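Local coordinates for protein 2-keto-3-deoxygluconate kinase (Thermotoga maritima, PDB 2AFB) that probably phosphorylates the sugar acid 2-keto-3-deoxygluconate, acting as a carbohydrate kinase of the pfkB family, at residues D161-A166 against M197-V202; K235-V240 against M267-G272. All blocks are in the same frame, centred on the assembly; numbering follows the deposited sequence.

Contact 1 (D161-A166 against M197-V202); sequences DALKVA and MEYVDV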
ATOM      1  N   ASP A 161      15.523 -15.890  40.287  1.00 32.66           N
ATOM      2  CA  ASP A 161      15.198 -17.331  40.183  1.00 31.18           C
ATOM      3  C   ASP A 161      15.977 -17.938  39.033  1.00 31.05           C
ATOM      4  O   ASP A 161      16.631 -18.958  39.201  1.00 28.01           O
ATOM      5  CB  ASP A 161      13.714 -17.599  39.906  1.00 27.89           C
ATOM      6  CG  ASP A 161      12.805 -17.343  41.110  1.00 31.77           C
ATOM      7  OD1 ASP A 161      13.290 -17.334  42.260  1.00 23.20           O
ATOM      8  OD2 ASP A 161      11.586 -17.132  40.898  1.00 30.49           O
ATOM      9  N   ALA A 162      15.887 -17.319  37.858  1.00 28.87           N
ATOM     10  CA  ALA A 162      16.595 -17.837  36.665  1.00 28.11           C
ATOM     11  C   ALA A 162      18.110 -17.895  36.865  1.00 26.24           C
ATOM     12  O   ALA A 162      18.785 -18.831  36.434  1.00 29.51           O
ATOM     13  CB  ALA A 162      16.275 -16.972  35.402  1.00 25.47           C
ATOM     14  N   LEU A 163      18.646 -16.892  37.523  1.00 26.40           N
ATOM     15  CA  LEU A 163      20.094 -16.762  37.616  1.00 28.34           C
ATOM     16  C   LEU A 163      20.678 -17.760  38.631  1.00 25.47           C
ATOM     17  O   LEU A 163      21.799 -18.249  38.489  1.00 24.78           O
ATOM     18  CB  LEU A 163      20.438 -15.339  38.020  1.00 28.78           C
ATOM     19  CG  LEU A 163      20.262 -14.264  36.974  1.00 26.63           C
ATOM     20  CD1 LEU A 163      20.356 -12.860  37.599  1.00 25.75           C
ATOM     21  CD2 LEU A 163      21.301 -14.459  35.889  1.00 29.18           C
ATOM     22  N   LYS A 164      19.915 -18.039  39.675  1.00 26.87           N
ATOM     23  CA  LYS A 164      20.314 -19.050  40.634  1.00 27.84           C
ATOM     24  C   LYS A 164      20.359 -20.418  39.982  1.00 26.16           C
ATOM     25  O   LYS A 164      21.286 -21.164  40.204  1.00 29.32           O
ATOM     26  CB  LYS A 164      19.364 -19.080  41.815  1.00 29.63           C
ATOM     27  CG  LYS A 164      19.601 -17.940  42.789  1.00 36.53           C
ATOM     28  CD  LYS A 164      18.742 -18.116  44.020  1.00 41.09           C
ATOM     29  CE  LYS A 164      18.681 -16.862  44.892  1.00 44.84           C
ATOM     30  NZ  LYS A 164      17.369 -16.821  45.644  1.00 44.52           N
ATOM     31  N   VAL A 165      19.364 -20.767  39.185  1.00 25.10           N
ATOM     32  CA  VAL A 165      19.430 -22.032  38.436  1.00 24.82           C
ATOM     33  C   VAL A 165      20.563 -22.081  37.400  1.00 25.99           C
ATOM     34  O   VAL A 165      21.259 -23.081  37.250  1.00 26.62           O
ATOM     35  CB  VAL A 165      18.112 -22.312  37.729  1.00 25.77           C
ATOM     36  CG1 VAL A 165      18.208 -23.597  36.871  1.00 26.62           C
ATOM     37  CG2 VAL A 165      16.997 -22.437  38.783  1.00 27.11           C
ATOM     38  N   ALA A 166      20.723 -21.013  36.652  1.00 28.14           N
ATOM     39  CA  ALA A 166      21.826 -20.920  35.723  1.00 28.34           C
ATOM     40  C   ALA A 166      23.112 -21.229  36.459  1.00 27.12           C
ATOM     41  O   ALA A 166      23.925 -21.980  35.990  1.00 24.55           O
ATOM     42  CB  ALA A 166      21.887 -19.536  35.151  1.00 29.74           C
HETATM   43  N   MSE A 197      25.301  -8.780  39.117  1.00 33.97           N
HETATM   44  CA  MSE A 197      26.577  -8.941  38.435  1.00 31.42           C
HETATM   45  C   MSE A 197      27.333 -10.148  38.945  1.00 30.91           C
HETATM   46  O   MSE A 197      28.081 -10.718  38.176  1.00 28.91           O
HETATM   47  CB  MSE A 197      27.447  -7.689  38.545  1.00 32.34           C
HETATM   48  CG  MSE A 197      26.915  -6.482  37.815  1.00 26.20           C
HETATM   49 SE   MSE A 197      26.383  -6.690  35.871  1.00 43.69          SE
HETATM   50  CE  MSE A 197      24.406  -6.947  35.991  1.00 28.90           C
ATOM     51  N   GLU A 198      27.123 -10.553  40.210  1.00 34.67           N
ATOM     52  CA  GLU A 198      27.687 -11.818  40.788  1.00 35.06           C
ATOM     53  C   GLU A 198      27.446 -13.041  39.911  1.00 34.33           C
ATOM     54  O   GLU A 198      28.256 -13.964  39.875  1.00 34.31           O
ATOM     55  CB  GLU A 198      27.059 -12.165  42.156  1.00 36.87           C
ATOM     56  CG  GLU A 198      27.344 -11.177  43.281  1.00 47.22           C
ATOM     57  N   TYR A 199      26.311 -13.051  39.225  1.00 35.90           N
ATOM     58  CA  TYR A 199      25.936 -14.147  38.337  1.00 35.93           C
ATOM     59  C   TYR A 199      26.354 -13.968  36.881  1.00 31.10           C
ATOM     60  O   TYR A 199      26.177 -14.879  36.102  1.00 28.86           O
ATOM     61  CB  TYR A 199      24.425 -14.311  38.340  1.00 38.30           C
ATOM     62  CG  TYR A 199      23.831 -14.606  39.685  1.00 43.14           C
ATOM     63  CD1 TYR A 199      23.956 -15.862  40.255  1.00 45.89           C
ATOM     64  CD2 TYR A 199      23.108 -13.636  40.376  1.00 46.46           C
ATOM     65  CE1 TYR A 199      23.384 -16.151  41.510  1.00 47.20           C
ATOM     66  CE2 TYR A 199      22.522 -13.912  41.618  1.00 47.58           C
ATOM     67  CZ  TYR A 199      22.663 -15.170  42.182  1.00 50.21           C
ATOM     68  OH  TYR A 199      22.090 -15.442  43.427  1.00 51.59           O
ATOM     69  N   VAL A 200      26.885 -12.806  36.511  1.00 27.88           N
ATOM     70  CA  VAL A 200      27.092 -12.489  35.096  1.00 26.34           C
ATOM     71  C   VAL A 200      28.520 -12.768  34.671  1.00 24.84           C
ATOM     72  O   VAL A 200      29.448 -12.313  35.326  1.00 25.05           O
ATOM     73  CB  VAL A 200      26.752 -11.014  34.811  1.00 28.47           C
ATOM     74  CG1 VAL A 200      27.099 -10.627  33.374  1.00 29.40           C
ATOM     75  CG2 VAL A 200      25.259 -10.747  35.089  1.00 27.77           C
ATOM     76  N   ASP A 201      28.687 -13.482  33.563  1.00 23.84           N
ATOM     77  CA  ASP A 201      30.030 -13.807  33.003  1.00 27.58           C
ATOM     78  C   ASP A 201      30.500 -12.865  31.870  1.00 26.92           C
ATOM     79  O   ASP A 201      31.684 -12.576  31.717  1.00 26.66           O
ATOM     80  CB  ASP A 201      30.015 -15.254  32.470  1.00 29.14           C
ATOM     81  CG  ASP A 201      29.579 -16.262  33.533  1.00 31.29           C
ATOM     82  OD1 ASP A 201      30.294 -16.387  34.549  1.00 34.28           O
ATOM     83  OD2 ASP A 201      28.507 -16.893  33.380  1.00 30.97           O
ATOM     84  N   VAL A 202      29.538 -12.406  31.083  1.00 27.42           N
ATOM     85  CA  VAL A 202      29.766 -11.588  29.893  1.00 24.85           C
ATOM     86  C   VAL A 202      28.878 -10.342  29.993  1.00 25.38           C
ATOM     87  O   VAL A 202      27.652 -10.464  30.056  1.00 23.76           O
ATOM     88  CB  VAL A 202      29.368 -12.374  28.649  1.00 24.52           C
ATOM     89  CG1 VAL A 202      29.545 -11.488  27.373  1.00 20.21           C
ATOM     90  CG2 VAL A 202      30.156 -13.698  28.587  1.00 25.29           C
TER
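Tyr199 reaches from the turn after helix 186-196 to helix 155-169 and lays its ring over Leu163, the pair accounting for most of the surface buried here. The contact is a CH-pi one: Leu163 CB stands over one face of the phenol, 4.1 Å from the centroid of the Tyr199 ring and 20° off its normal. It is displaced from the middle of that face toward the rim, nearest the base of the ring, with Leu163 CB 3.8 Å from Tyr199 CG. The leucine methyls diverge: Leu163 CD1 lies 4.0 Å from Tyr199 CD2, at the rim of the ring, and Leu163 CD2 the same distance from Tyr199 CB, at its root. On the same side of the ring, displaced toward CD1, the helix backbone also comes close: Leu163 O is 3.7 Å from Tyr199 CD1.

Lys164 takes up the phenol end. Its CB points away from the turn, but a chi1 of -77°, with CG anti to the carbonyl carbon, swings the chain back, and Lys164 CG passes 3.6 Å from Tyr199 OH at an oblique angle to the ring. From there the extended aliphatic chain runs on beside the hydroxyl, so the lysine adds methylene packing at the exposed margin. No hydrogen bond joins the segments.

Toward the sheet, Leu163 also touches Phe144 and Val173, on two neighbouring strands of the central sheet, and Val200 meets the same Phe144. Helix 155-169 is thus joined to the turn that leads from helix 186-196 into strand 202-205. The setting is two successive beta-alpha-beta crossovers, from strand 139-145 to 172-176 and from 172-176 to 202-205, characteristic of the ribokinase-like alpha/beta fold.

Contact 2 (K235-V240 against M267-G272); sequences KIAEEV and MVFENG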
ATOM      1  N   LYS A 235      40.510   1.110  29.376  1.00 32.57           N
ATOM      2  CA  LYS A 235      40.602   1.339  30.832  1.00 35.06           C
ATOM      3  C   LYS A 235      39.262   1.086  31.573  1.00 31.37           C
ATOM      4  O   LYS A 235      39.240   0.475  32.658  1.00 30.36           O
ATOM      5  CB  LYS A 235      41.106   2.770  31.076  1.00 35.66           C
ATOM      6  CG  LYS A 235      41.358   3.202  32.518  1.00 38.61           C
ATOM      7  CD  LYS A 235      42.165   4.538  32.488  1.00 38.02           C
ATOM      8  CE  LYS A 235      41.918   5.451  33.708  1.00 44.23           C
ATOM      9  NZ  LYS A 235      42.669   5.035  34.894  1.00 37.32           N
ATOM     10  N   ILE A 236      38.158   1.539  30.996  1.00 31.71           N
ATOM     11  CA  ILE A 236      36.839   1.294  31.593  1.00 31.10           C
ATOM     12  C   ILE A 236      36.595  -0.229  31.692  1.00 31.52           C
ATOM     13  O   ILE A 236      36.084  -0.725  32.691  1.00 30.98           O
ATOM     14  CB  ILE A 236      35.729   1.973  30.793  1.00 33.15           C
ATOM     15  CG2 ILE A 236      34.383   1.741  31.406  1.00 38.37           C
ATOM     16  N   ALA A 237      36.989  -0.981  30.671  1.00 30.76           N
ATOM     17  CA  ALA A 237      36.690  -2.423  30.647  1.00 30.35           C
ATOM     18  C   ALA A 237      37.538  -3.195  31.658  1.00 30.84           C
ATOM     19  O   ALA A 237      37.085  -4.206  32.229  1.00 29.18           O
ATOM     20  CB  ALA A 237      36.907  -2.974  29.258  1.00 30.69           C
ATOM     21  N   GLU A 238      38.780  -2.737  31.855  1.00 31.62           N
ATOM     22  CA  GLU A 238      39.616  -3.274  32.890  1.00 32.76           C
ATOM     23  C   GLU A 238      38.996  -3.054  34.235  1.00 32.46           C
ATOM     24  O   GLU A 238      38.936  -3.978  35.045  1.00 31.50           O
ATOM     25  CB  GLU A 238      40.990  -2.617  32.926  1.00 37.40           C
ATOM     26  CG  GLU A 238      41.813  -2.846  31.714  1.00 43.24           C
ATOM     27  CD  GLU A 238      43.221  -2.355  31.876  1.00 46.84           C
ATOM     28  OE1 GLU A 238      43.913  -2.892  32.757  1.00 54.74           O
ATOM     29  OE2 GLU A 238      43.631  -1.456  31.109  1.00 55.69           O
ATOM     30  N   GLU A 239      38.585  -1.815  34.494  1.00 33.81           N
ATOM     31  CA  GLU A 239      37.957  -1.482  35.767  1.00 36.49           C
ATOM     32  C   GLU A 239      36.737  -2.376  36.034  1.00 32.45           C
ATOM     33  O   GLU A 239      36.652  -2.964  37.115  1.00 30.80           O
ATOM     34  CB  GLU A 239      37.602   0.017  35.844  1.00 36.61           C
ATOM     35  CG  GLU A 239      38.859   0.872  35.961  1.00 45.56           C
ATOM     36  CD  GLU A 239      38.617   2.376  36.272  1.00 46.56           C
ATOM     37  OE1 GLU A 239      37.434   2.794  36.466  1.00 48.11           O
ATOM     38  OE2 GLU A 239      39.649   3.125  36.343  1.00 56.88           O
ATOM     39  N   VAL A 240      35.812  -2.509  35.071  1.00 30.80           N
ATOM     40  CA  VAL A 240      34.630  -3.373  35.303  1.00 29.31           C
ATOM     41  C   VAL A 240      35.065  -4.827  35.470  1.00 30.06           C
ATOM     42  O   VAL A 240      34.497  -5.564  36.271  1.00 27.57           O
ATOM     43  CB  VAL A 240      33.503  -3.260  34.208  1.00 31.10           C
ATOM     44  CG1 VAL A 240      33.078  -1.817  34.013  1.00 33.50           C
ATOM     45  CG2 VAL A 240      33.934  -3.842  32.889  1.00 32.15           C
HETATM   46  N   MSE A 267      33.902  -2.814  20.713  1.00 27.67           N
HETATM   47  CA  MSE A 267      35.079  -3.317  21.342  1.00 31.81           C
HETATM   48  C   MSE A 267      34.746  -4.586  22.077  1.00 27.02           C
HETATM   49  O   MSE A 267      33.748  -4.649  22.774  1.00 27.48           O
HETATM   50  CB  MSE A 267      35.641  -2.315  22.333  1.00 28.91           C
HETATM   51  CG  MSE A 267      36.960  -2.760  22.948  1.00 40.49           C
HETATM   52 SE   MSE A 267      37.236  -1.972  24.773  1.00 49.80          SE
HETATM   53  CE  MSE A 267      35.669  -2.770  25.693  1.00 48.39           C
ATOM     54  N   VAL A 268      35.625  -5.568  21.972  1.00 24.72           N
ATOM     55  CA  VAL A 268      35.519  -6.760  22.792  1.00 26.59           C
ATOM     56  C   VAL A 268      36.734  -6.791  23.652  1.00 25.01           C
ATOM     57  O   VAL A 268      37.849  -6.741  23.154  1.00 26.32           O
ATOM     58  CB  VAL A 268      35.399  -8.024  21.915  1.00 26.85           C
ATOM     59  CG1 VAL A 268      35.654  -9.294  22.706  1.00 29.56           C
ATOM     60  CG2 VAL A 268      34.020  -8.051  21.263  1.00 25.64           C
ATOM     61  N   PHE A 269      36.533  -6.901  24.960  1.00 25.73           N
ATOM     62  CA  PHE A 269      37.670  -6.990  25.908  1.00 23.01           C
ATOM     63  C   PHE A 269      37.674  -8.358  26.571  1.00 24.26           C
ATOM     64  O   PHE A 269      36.726  -8.716  27.251  1.00 22.92           O
ATOM     65  CB  PHE A 269      37.553  -5.895  26.970  1.00 23.39           C
ATOM     66  CG  PHE A 269      38.705  -5.841  27.958  1.00 23.14           C
ATOM     67  CD1 PHE A 269      38.678  -6.591  29.120  1.00 21.78           C
ATOM     68  CD2 PHE A 269      39.780  -4.989  27.741  1.00 18.51           C
ATOM     69  CE1 PHE A 269      39.733  -6.501  30.058  1.00 21.57           C
ATOM     70  CE2 PHE A 269      40.831  -4.899  28.635  1.00 26.17           C
ATOM     71  CZ  PHE A 269      40.822  -5.685  29.789  1.00 22.00           C
ATOM     72  N   GLU A 270      38.723  -9.131  26.340  1.00 27.42           N
ATOM     73  CA  GLU A 270      38.884 -10.417  27.004  1.00 30.24           C
ATOM     74  C   GLU A 270      40.363 -10.763  27.079  1.00 29.19           C
ATOM     75  O   GLU A 270      41.178 -10.162  26.378  1.00 30.96           O
ATOM     76  CB  GLU A 270      37.998 -11.532  26.390  1.00 28.39           C
ATOM     77  CG  GLU A 270      38.094 -11.742  24.915  1.00 37.38           C
ATOM     78  CD  GLU A 270      37.047 -12.760  24.328  1.00 36.24           C
ATOM     79  OE1 GLU A 270      35.881 -12.855  24.794  1.00 33.59           O
ATOM     80  OE2 GLU A 270      37.404 -13.461  23.354  1.00 36.24           O
ATOM     81  N   ASN A 271      40.688 -11.691  27.972  1.00 28.76           N
ATOM     82  CA  ASN A 271      42.067 -12.057  28.328  1.00 28.64           C
ATOM     83  C   ASN A 271      42.937 -10.843  28.587  1.00 30.11           C
ATOM     84  O   ASN A 271      44.092 -10.811  28.185  1.00 31.44           O
ATOM     85  CB  ASN A 271      42.715 -12.952  27.255  1.00 29.17           C
ATOM     86  CG  ASN A 271      41.830 -14.154  26.874  1.00 34.14           C
ATOM     87  OD1 ASN A 271      41.387 -14.290  25.719  1.00 36.33           O
ATOM     88  ND2 ASN A 271      41.545 -15.006  27.852  1.00 35.71           N
ATOM     89  N   GLY A 272      42.357  -9.840  29.239  1.00 30.39           N
ATOM     90  CA  GLY A 272      43.072  -8.627  29.622  1.00 29.12           C
ATOM     91  C   GLY A 272      43.315  -7.621  28.526  1.00 30.22           C
ATOM     92  O   GLY A 272      44.067  -6.660  28.735  1.00 29.08           O
TER
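Ala237 points its methyl from helix 230-244 onto the face of the Phe269 ring, making a CH-pi contact in which Ala237 CB lies 4.0 Å from the ring centroid and 26° off the normal. The methyl is displaced toward the ring's base, 3.6 Å from Phe269 CG. With its CG anti to the backbone N, Phe269 turns this face to the helix, and the backbone N of Glu238 stands over the same face. At the far end of the ring Glu238 CG approaches Phe269 CZ to 3.6 Å; the glutamate chain crosses the phenylalanine obliquely and carries its carboxylate on toward the surface, the carboxylate and ring planes only 14° apart. Helix 230-244 here rests on strand 261-270, one of the antiparallel strands that extend the parallel sheet of the ribokinase-like fold; the axes of 235-240 and 267-270 approach to 9.3 Å and diverge by 41°. The selenomethionine Met267, two residues before Phe269 on the strand, bends at chi3 and brings CE to 3.8 Å from Ala237 CB. Phe269 is also packed by Val249 and Pro274 from the strands on its two sides.

Overall arrangement
Both contacts set a helix against an aromatic ring whose face receives a CB, and neither has a hydrogen bond across it, yet they occupy different parts of the chain's nine-stranded sheet. Contact 1 is partly buried and joins a helix to the turn leading into strand 202-205, in the parallel region. Contact 2 is largely buried and seats a helix directly on a strand of the antiparallel extension. In each, a charged residue closes the exposed side with its aliphatic part, lysine in contact 1 and glutamate in contact 2. Their centres are about 20 Å apart and they share no residue, following one another along the chain.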